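Local coordinates for putative uncharacterized protein (Ustilago maydis, PDB 4GNX), which binds single-stranded DNA through OB-fold domains, probably as the large subunit of the replication protein A complex, at residues C[386-389]-C[390-394]; C[214-217]-C[218-222]; C[273-276]-C[277-281]. All coordinates share one frame; numbering follows the deposited sequence.

Along the chain the order is interaction 2, interaction 3, interaction 1. Interaction 2 is the corner between strands 213-217 and 220-224 of one OB domain, where the turn touches bound DNA. Interaction 3 caps the short helix 275-280, which packs against strands 290-310 and 355-362 of the next sheet; its centre is about 26 Å from that of interaction 2. Interaction 1 lies within helix 385-395, so the helices of interactions 1 and 3 both pack against strand 290-310, although their nearest atoms are about 17 Å apart. Interactions 1 and 2 have centres about 51 Å apart, consistent with successive OB domains strung along a DNA strand.

Interaction 1: residues C[386-389]-C[390-394]; sequences SEFS and AALHR
Phe388 and Leu392 sit one turn apart on helix 385-395, and the side chain of Leu392 can be followed outward over the phenylalanine. Leu392 CB lies 3.7 Å from the carbonyl oxygen of Ser389. The next carbon, Leu392 CG, is turned opposite its own carbonyl carbon (chi1 -62°), which sets it 3.5 Å from Phe388 O and over one face of the Phe388 ring. At the tip, Leu392 CD1 lies over the outer part of the same face, 3.7 Å from Phe388 CZ and about as near to CE2. The two side chains cross at a slant.

Beneath them runs the backbone ladder. Ala390 N donates to Ser386 O at 3.0 Å, Ala391 N to Glu387 O at 3.2 Å, and His393 N to Ser389 O at 2.7 Å; the rung from Leu392 N to Phe388 O, at 3.5 Å, is weak. The apolar pair faces inward: Phe388 packs on Leu377 of helix 374-381, and Leu392 on Leu306 of strand 290-310. His393 instead leads outward, its ring stacked with that of His110 of a neighbouring subunit and packed against a DNA phosphate. Burial of Phe388, Ala391 and Leu392 beside exposed Ser386, Glu387 and His393 is the i, i+3, i+4 pattern of an amphipathic alpha-helix, whose buried face is here shared between helix 374-381 and strand 290-310.

Interaction 2: residues C[214-217]-C[218-222]; sequences LSMF and SSSTM. With nucleotides of chain G.
A type I beta turn from Phe217 to Ser220 forms a DNA-contacting corner of this OB domain, and two bonds between those same residues close it. The turn bond runs from Ser220 N to Phe217 O, 2.6 Å long, with the donor standing 57° out of the carbonyl plane. In return, Phe217 N donates to Ser220 OG, also at 2.6 Å and with an N-H...O angle of 154°. The hydroxyl reaches it because Ser220 OG lies opposite its own carbonyl carbon and beside its backbone N (chi1 -60°). Ser220 OG also bonds to Gly203 O of strand 198-207, so this buried oxygen accepts from the turn and donates to the neighbouring strand.

On the inner side, Met216 SD rests against Ser220 CB at 3.8 Å, while the methionine packs on Leu179. The outward side meets the nucleic acid. Ser218 N gives a nearly straight bond of 2.9 Å to O2 of thymidine DT5 of chain G, a grip on the base that comes from the backbone. The Phe217 ring meets the sugar of that nucleotide obliquely, with Phe217 CE2 3.8 Å from DT5 C2', and also packs on a phosphate of the strand. The chain turns a corner at Ser218 and Ser219, and strands 213-217 and 220-224 belong to different faces though both pair with strand 198-207; such a corner beside bound DNA fits the groove of an OB-fold barrel.

Interaction 3: residues C[273-276]-C[277-281]; sequences RTIV and QVKDE
Two torsions bring Thr274 and Gln277 together: Thr274 OG1 is set between its own backbone N and carbonyl carbon (chi1 72°), and Gln277 CG lies opposite its carbonyl carbon (chi1 -71°), with the amide extended back toward the helix start. Gln277 OE1 then accepts from Thr274 N at 2.8 Å, in the amide plane and on a lone pair. The reciprocal bond, Gln277 N to Thr274 OG1, is weak at 3.4 Å. The first full helical rung follows, Val278 N to Thr274 O at 2.9 Å.

Arg273, the residue before the N-cap, crosses Glu281 at about a right angle, guanidinium and carboxylate planes 81° apart. Glu281 OE2 lies over one guanidinium face, toward its rim, and Arg273 NE is 3.2 Å from Glu281 OE1. That oxygen is well out of the plane, so the salt bridge rests on charge alone and no N-H is aimed at it. Nearer the backbone, Arg273 CB touches Val278 CG2 at 3.8 Å, while Val278 and Ile275 pack on Met357 of strand 355-362. Reciprocal bonds between the N-cap residue and the one three places later define a capping box, here at the start of helix 275-280.

Interaction 1: residues C[386-389]-C[390-394]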
loop_
_atom_site.group_PDB
_atom_site.type_symbol
_atom_site.label_atom_id
_atom_site.label_comp_id
_atom_site.label_asym_id
_atom_site.label_seq_id
_atom_site.Cartn_x
_atom_site.Cartn_y
_atom_site.Cartn_z
ATOM N N SER C 386 -18.776 31.211 10.796
ATOM C CA SER C 386 -17.403 30.997 11.232
ATOM C C SER C 386 -17.201 29.618 11.839
ATOM O O SER C 386 -16.296 28.890 11.432
ATOM C CB SER C 386 -17.014 32.066 12.250
ATOM O OG SER C 386 -18.103 32.343 13.126
ATOM N N GLU C 387 -18.045 29.249 12.799
ATOM C CA GLU C 387 -17.912 27.943 13.447
ATOM C C GLU C 387 -18.337 26.806 12.531
ATOM O O GLU C 387 -17.859 25.673 12.658
ATOM C CB GLU C 387 -18.682 27.907 14.758
ATOM C CG GLU C 387 -18.062 28.829 15.788
ATOM C CD GLU C 387 -18.009 28.219 17.172
ATOM O OE1 GLU C 387 -19.062 28.204 17.853
ATOM O OE2 GLU C 387 -16.904 27.772 17.579
ATOM N N PHE C 388 -19.232 27.129 11.603
ATOM C CA PHE C 388 -19.670 26.188 10.589
ATOM C C PHE C 388 -18.585 25.931 9.530
ATOM O O PHE C 388 -18.398 24.794 9.097
ATOM C CB PHE C 388 -20.972 26.670 9.956
ATOM C CG PHE C 388 -21.237 26.081 8.619
ATOM C CD1 PHE C 388 -21.873 24.858 8.505
ATOM C CD2 PHE C 388 -20.838 26.746 7.460
ATOM C CE1 PHE C 388 -22.117 24.304 7.254
ATOM C CE2 PHE C 388 -21.076 26.200 6.208
ATOM C CZ PHE C 388 -21.715 24.974 6.103
ATOM N N SER C 389 -17.874 26.970 9.102
ATOM C CA SER C 389 -16.785 26.750 8.153
ATOM C C SER C 389 -15.529 26.153 8.822
ATOM O O SER C 389 -14.768 25.443 8.182
ATOM C CB SER C 389 -16.477 28.010 7.343
ATOM O OG SER C 389 -15.766 28.942 8.122
ATOM N N ALA C 390 -15.341 26.426 10.113
ATOM C CA ALA C 390 -14.318 25.747 10.918
ATOM C C ALA C 390 -14.526 24.238 10.906
ATOM O O ALA C 390 -13.584 23.493 10.693
ATOM C CB ALA C 390 -14.306 26.260 12.351
ATOM N N ALA C 391 -15.760 23.789 11.119
ATOM C CA ALA C 391 -16.089 22.361 11.068
ATOM C C ALA C 391 -15.683 21.710 9.741
ATOM O O ALA C 391 -15.157 20.598 9.732
ATOM C CB ALA C 391 -17.563 22.151 11.336
ATOM N N LEU C 392 -15.922 22.416 8.635
ATOM C CA LEU C 392 -15.597 21.934 7.302
ATOM C C LEU C 392 -14.117 22.051 7.024
ATOM O O LEU C 392 -13.527 21.153 6.431
ATOM C CB LEU C 392 -16.345 22.743 6.250
ATOM C CG LEU C 392 -17.858 22.680 6.304
ATOM C CD1 LEU C 392 -18.444 23.581 5.234
ATOM C CD2 LEU C 392 -18.309 21.246 6.124
ATOM N N HIS C 393 -13.539 23.182 7.433
ATOM C CA HIS C 393 -12.114 23.437 7.306
ATOM C C HIS C 393 -11.344 22.410 8.098
ATOM O O HIS C 393 -10.272 21.982 7.675
ATOM C CB HIS C 393 -11.773 24.876 7.717
ATOM C CG HIS C 393 -10.296 25.192 7.665
ATOM N ND1 HIS C 393 -9.494 25.101 8.749
ATOM C CD2 HIS C 393 -9.472 25.588 6.599
ATOM C CE1 HIS C 393 -8.221 25.427 8.402
ATOM N NE2 HIS C 393 -8.209 25.725 7.087
ATOM N N ARG C 394 -11.914 21.976 9.222
ATOM C CA ARG C 394 -11.308 20.982 10.121
ATOM C C ARG C 394 -11.436 19.588 9.552
ATOM O O ARG C 394 -10.672 18.697 9.913
ATOM C CB ARG C 394 -12.006 21.019 11.484
ATOM C CG ARG C 394 -11.296 20.325 12.639
ATOM C CD ARG C 394 -12.080 20.462 13.945
ATOM N NE ARG C 394 -12.259 21.860 14.360
ATOM C CZ ARG C 394 -13.434 22.488 14.476
ATOM N NH1 ARG C 394 -14.578 21.857 14.222
ATOM N NH2 ARG C 394 -13.469 23.762 14.854
#

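Interaction 2: residues C[214-217]-C[218-222]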
loop_
_atom_site.group_PDB
_atom_site.type_symbol
_atom_site.label_atom_id
_atom_site.label_comp_id
_atom_site.label_asym_id
_atom_site.label_seq_id
_atom_site.Cartn_x
_atom_site.Cartn_y
_atom_site.Cartn_z
ATOM N N LEU C 214 -9.332 -17.896 -5.796
ATOM C CA LEU C 214 -7.904 -18.095 -6.031
ATOM C C LEU C 214 -7.444 -17.671 -7.411
ATOM O O LEU C 214 -8.204 -17.712 -8.380
ATOM C CB LEU C 214 -7.519 -19.549 -5.789
ATOM C CG LEU C 214 -7.811 -20.068 -4.387
ATOM C CD1 LEU C 214 -7.573 -21.573 -4.315
ATOM C CD2 LEU C 214 -7.003 -19.321 -3.340
ATOM N N SER C 215 -6.187 -17.258 -7.478
ATOM C CA SER C 215 -5.547 -16.884 -8.718
ATOM C C SER C 215 -4.073 -17.246 -8.659
ATOM O O SER C 215 -3.457 -17.202 -7.589
ATOM C CB SER C 215 -5.694 -15.387 -8.960
ATOM O OG SER C 215 -4.766 -14.954 -9.937
ATOM N N MET C 216 -3.506 -17.580 -9.816
ATOM C CA MET C 216 -2.084 -17.902 -9.900
ATOM C C MET C 216 -1.197 -16.690 -10.136
ATOM O O MET C 216 -1.607 -15.715 -10.758
ATOM C CB MET C 216 -1.830 -18.963 -10.966
ATOM C CG MET C 216 -2.363 -20.322 -10.546
ATOM S SD MET C 216 -1.364 -21.746 -11.049
ATOM C CE MET C 216 -1.421 -21.564 -12.835
ATOM N N PHE C 217 0.014 -16.763 -9.598
ATOM C CA PHE C 217 1.100 -15.865 -9.962
ATOM C C PHE C 217 2.065 -16.539 -10.937
ATOM O O PHE C 217 2.114 -17.771 -11.031
ATOM C CB PHE C 217 1.873 -15.461 -8.718
ATOM C CG PHE C 217 1.206 -14.397 -7.916
ATOM C CD1 PHE C 217 1.218 -14.454 -6.531
ATOM C CD2 PHE C 217 0.568 -13.331 -8.547
ATOM C CE1 PHE C 217 0.612 -13.467 -5.781
ATOM C CE2 PHE C 217 -0.045 -12.341 -7.803
ATOM C CZ PHE C 217 -0.017 -12.406 -6.414
ATOM N N SER C 218 2.835 -15.720 -11.649
ATOM C CA SER C 218 3.914 -16.181 -12.522
ATOM C C SER C 218 4.667 -17.327 -11.870
ATOM O O SER C 218 4.986 -18.330 -12.508
ATOM C CB SER C 218 4.871 -15.014 -12.787
ATOM O OG SER C 218 6.144 -15.427 -13.263
ATOM N N SER C 219 4.910 -17.151 -10.575
ATOM C CA SER C 219 5.691 -18.046 -9.738
ATOM C C SER C 219 4.918 -19.245 -9.221
ATOM O O SER C 219 5.513 -20.128 -8.603
ATOM C CB SER C 219 6.201 -17.257 -8.537
ATOM O OG SER C 219 5.295 -16.215 -8.208
ATOM N N SER C 220 3.602 -19.271 -9.452
ATOM C CA SER C 220 2.761 -20.323 -8.916
ATOM C C SER C 220 2.983 -21.615 -9.671
ATOM O O SER C 220 3.470 -21.609 -10.801
ATOM C CB SER C 220 1.288 -19.934 -8.984
ATOM O OG SER C 220 1.027 -18.760 -8.247
ATOM N N THR C 221 2.588 -22.716 -9.037
ATOM C CA THR C 221 2.847 -24.055 -9.529
ATOM C C THR C 221 1.634 -24.961 -9.330
ATOM O O THR C 221 0.959 -24.876 -8.303
ATOM C CB THR C 221 4.112 -24.620 -8.840
ATOM O OG1 THR C 221 5.191 -24.598 -9.778
ATOM C CG2 THR C 221 3.925 -26.057 -8.310
ATOM N N MET C 222 1.353 -25.806 -10.322
ATOM C CA MET C 222 0.347 -26.862 -10.169
ATOM C C MET C 222 0.797 -28.233 -10.699
ATOM O O MET C 222 1.447 -28.332 -11.745
ATOM C CB MET C 222 -1.000 -26.459 -10.775
ATOM C CG MET C 222 -0.987 -26.275 -12.281
ATOM S SD MET C 222 -2.377 -27.092 -13.091
ATOM C CE MET C 222 -3.660 -25.859 -12.963
ATOM P P DT G 5 2.876 -5.065 -12.658
ATOM O OP1 DT G 5 1.980 -3.922 -12.342
ATOM O OP2 DT G 5 3.969 -5.407 -11.704
ATOM O "O5'" DT G 5 1.908 -6.331 -12.785
ATOM C "C5'" DT G 5 1.228 -6.865 -11.622
ATOM C "C4'" DT G 5 0.533 -8.177 -11.922
ATOM O "O4'" DT G 5 1.431 -9.085 -12.605
ATOM C "C3'" DT G 5 0.045 -8.942 -10.689
ATOM O "O3'" DT G 5 -1.114 -9.727 -11.002
ATOM C "C2'" DT G 5 1.200 -9.882 -10.395
ATOM C "C1'" DT G 5 1.677 -10.234 -11.795
ATOM N N1 DT G 5 3.113 -10.572 -11.903
ATOM C C2 DT G 5 3.458 -11.903 -11.967
ATOM O O2 DT G 5 2.638 -12.808 -11.925
ATOM N N3 DT G 5 4.807 -12.141 -12.074
ATOM C C4 DT G 5 5.821 -11.201 -12.129
ATOM O O4 DT G 5 6.990 -11.566 -12.232
ATOM C C5 DT G 5 5.387 -9.823 -12.058
ATOM C C7 DT G 5 6.413 -8.735 -12.104
ATOM C C6 DT G 5 4.073 -9.582 -11.947
#

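Interaction 3: residues C[273-276]-C[277-281]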
loop_
_atom_site.group_PDB
_atom_site.type_symbol
_atom_site.label_atom_id
_atom_site.label_comp_id
_atom_site.label_asym_id
_atom_site.label_seq_id
_atom_site.Cartn_x
_atom_site.Cartn_y
_atom_site.Cartn_z
ATOM N N ARG C 273 -6.343 1.335 -6.058
ATOM C CA ARG C 273 -5.937 2.093 -7.233
ATOM C C ARG C 273 -5.436 3.468 -6.819
ATOM O O ARG C 273 -5.707 3.925 -5.723
ATOM C CB ARG C 273 -7.122 2.240 -8.200
ATOM C CG ARG C 273 -7.540 0.954 -8.895
ATOM C CD ARG C 273 -6.824 0.810 -10.222
ATOM N NE ARG C 273 -6.804 -0.562 -10.736
ATOM C CZ ARG C 273 -5.706 -1.312 -10.831
ATOM N NH1 ARG C 273 -4.532 -0.819 -10.441
ATOM N NH2 ARG C 273 -5.780 -2.548 -11.324
ATOM N N THR C 274 -4.683 4.124 -7.679
ATOM C CA THR C 274 -4.409 5.536 -7.465
ATOM C C THR C 274 -5.361 6.339 -8.361
ATOM O O THR C 274 -5.921 5.808 -9.326
ATOM C CB THR C 274 -2.940 5.902 -7.755
ATOM O OG1 THR C 274 -2.704 5.867 -9.174
ATOM C CG2 THR C 274 -2.014 4.929 -7.046
ATOM N N ILE C 275 -5.538 7.612 -8.040
ATOM C CA ILE C 275 -6.432 8.478 -8.789
ATOM C C ILE C 275 -6.063 8.513 -10.290
ATOM O O ILE C 275 -6.947 8.546 -11.179
ATOM C CB ILE C 275 -6.441 9.889 -8.176
ATOM C CG1 ILE C 275 -7.063 9.845 -6.776
ATOM C CG2 ILE C 275 -7.137 10.884 -9.092
ATOM C CD1 ILE C 275 -6.775 11.065 -5.927
ATOM N N VAL C 276 -4.766 8.483 -10.587
ATOM C CA VAL C 276 -4.379 8.485 -11.976
ATOM C C VAL C 276 -4.832 7.183 -12.640
ATOM O O VAL C 276 -5.323 7.208 -13.772
ATOM C CB VAL C 276 -2.884 8.755 -12.185
ATOM C CG1 VAL C 276 -2.027 7.604 -11.682
ATOM C CG2 VAL C 276 -2.615 9.014 -13.655
ATOM N N GLN C 277 -4.701 6.064 -11.921
ATOM C CA GLN C 277 -5.109 4.766 -12.459
ATOM C C GLN C 277 -6.601 4.750 -12.739
ATOM O O GLN C 277 -7.019 4.359 -13.827
ATOM C CB GLN C 277 -4.738 3.627 -11.527
ATOM C CG GLN C 277 -3.251 3.365 -11.486
ATOM C CD GLN C 277 -2.875 2.327 -10.466
ATOM O OE1 GLN C 277 -3.347 2.346 -9.330
ATOM N NE2 GLN C 277 -2.010 1.411 -10.863
ATOM N N VAL C 278 -7.393 5.223 -11.778
ATOM C CA VAL C 278 -8.838 5.262 -11.927
ATOM C C VAL C 278 -9.249 5.977 -13.200
ATOM O O VAL C 278 -10.034 5.423 -13.974
ATOM C CB VAL C 278 -9.530 5.908 -10.717
ATOM C CG1 VAL C 278 -11.041 5.988 -10.938
ATOM C CG2 VAL C 278 -9.216 5.115 -9.449
ATOM N N LYS C 279 -8.703 7.174 -13.435
ATOM C CA LYS C 279 -8.981 7.937 -14.663
ATOM C C LYS C 279 -8.380 7.324 -15.937
ATOM O O LYS C 279 -9.061 7.247 -16.953
ATOM C CB LYS C 279 -8.527 9.380 -14.510
ATOM C CG LYS C 279 -9.274 10.162 -13.446
ATOM C CD LYS C 279 -8.323 11.131 -12.768
ATOM C CE LYS C 279 -9.040 12.257 -12.049
ATOM N NZ LYS C 279 -9.702 13.176 -13.009
ATOM N N ASP C 280 -7.121 6.877 -15.877
ATOM C CA ASP C 280 -6.430 6.288 -17.041
ATOM C C ASP C 280 -7.103 5.024 -17.539
ATOM O O ASP C 280 -7.072 4.726 -18.728
ATOM C CB ASP C 280 -4.975 5.949 -16.724
ATOM C CG ASP C 280 -4.060 7.170 -16.716
ATOM O OD1 ASP C 280 -4.569 8.318 -16.839
ATOM O OD2 ASP C 280 -2.818 6.968 -16.588
ATOM N N GLU C 281 -7.701 4.272 -16.620
ATOM C CA GLU C 281 -8.390 3.037 -16.965
ATOM C C GLU C 281 -9.849 3.270 -17.343
ATOM O O GLU C 281 -10.571 2.317 -17.622
ATOM C CB GLU C 281 -8.292 2.040 -15.817
ATOM C CG GLU C 281 -6.881 1.578 -15.517
ATOM C CD GLU C 281 -6.696 1.207 -14.054
ATOM O OE1 GLU C 281 -7.720 1.171 -13.324
ATOM O OE2 GLU C 281 -5.528 0.963 -13.632
#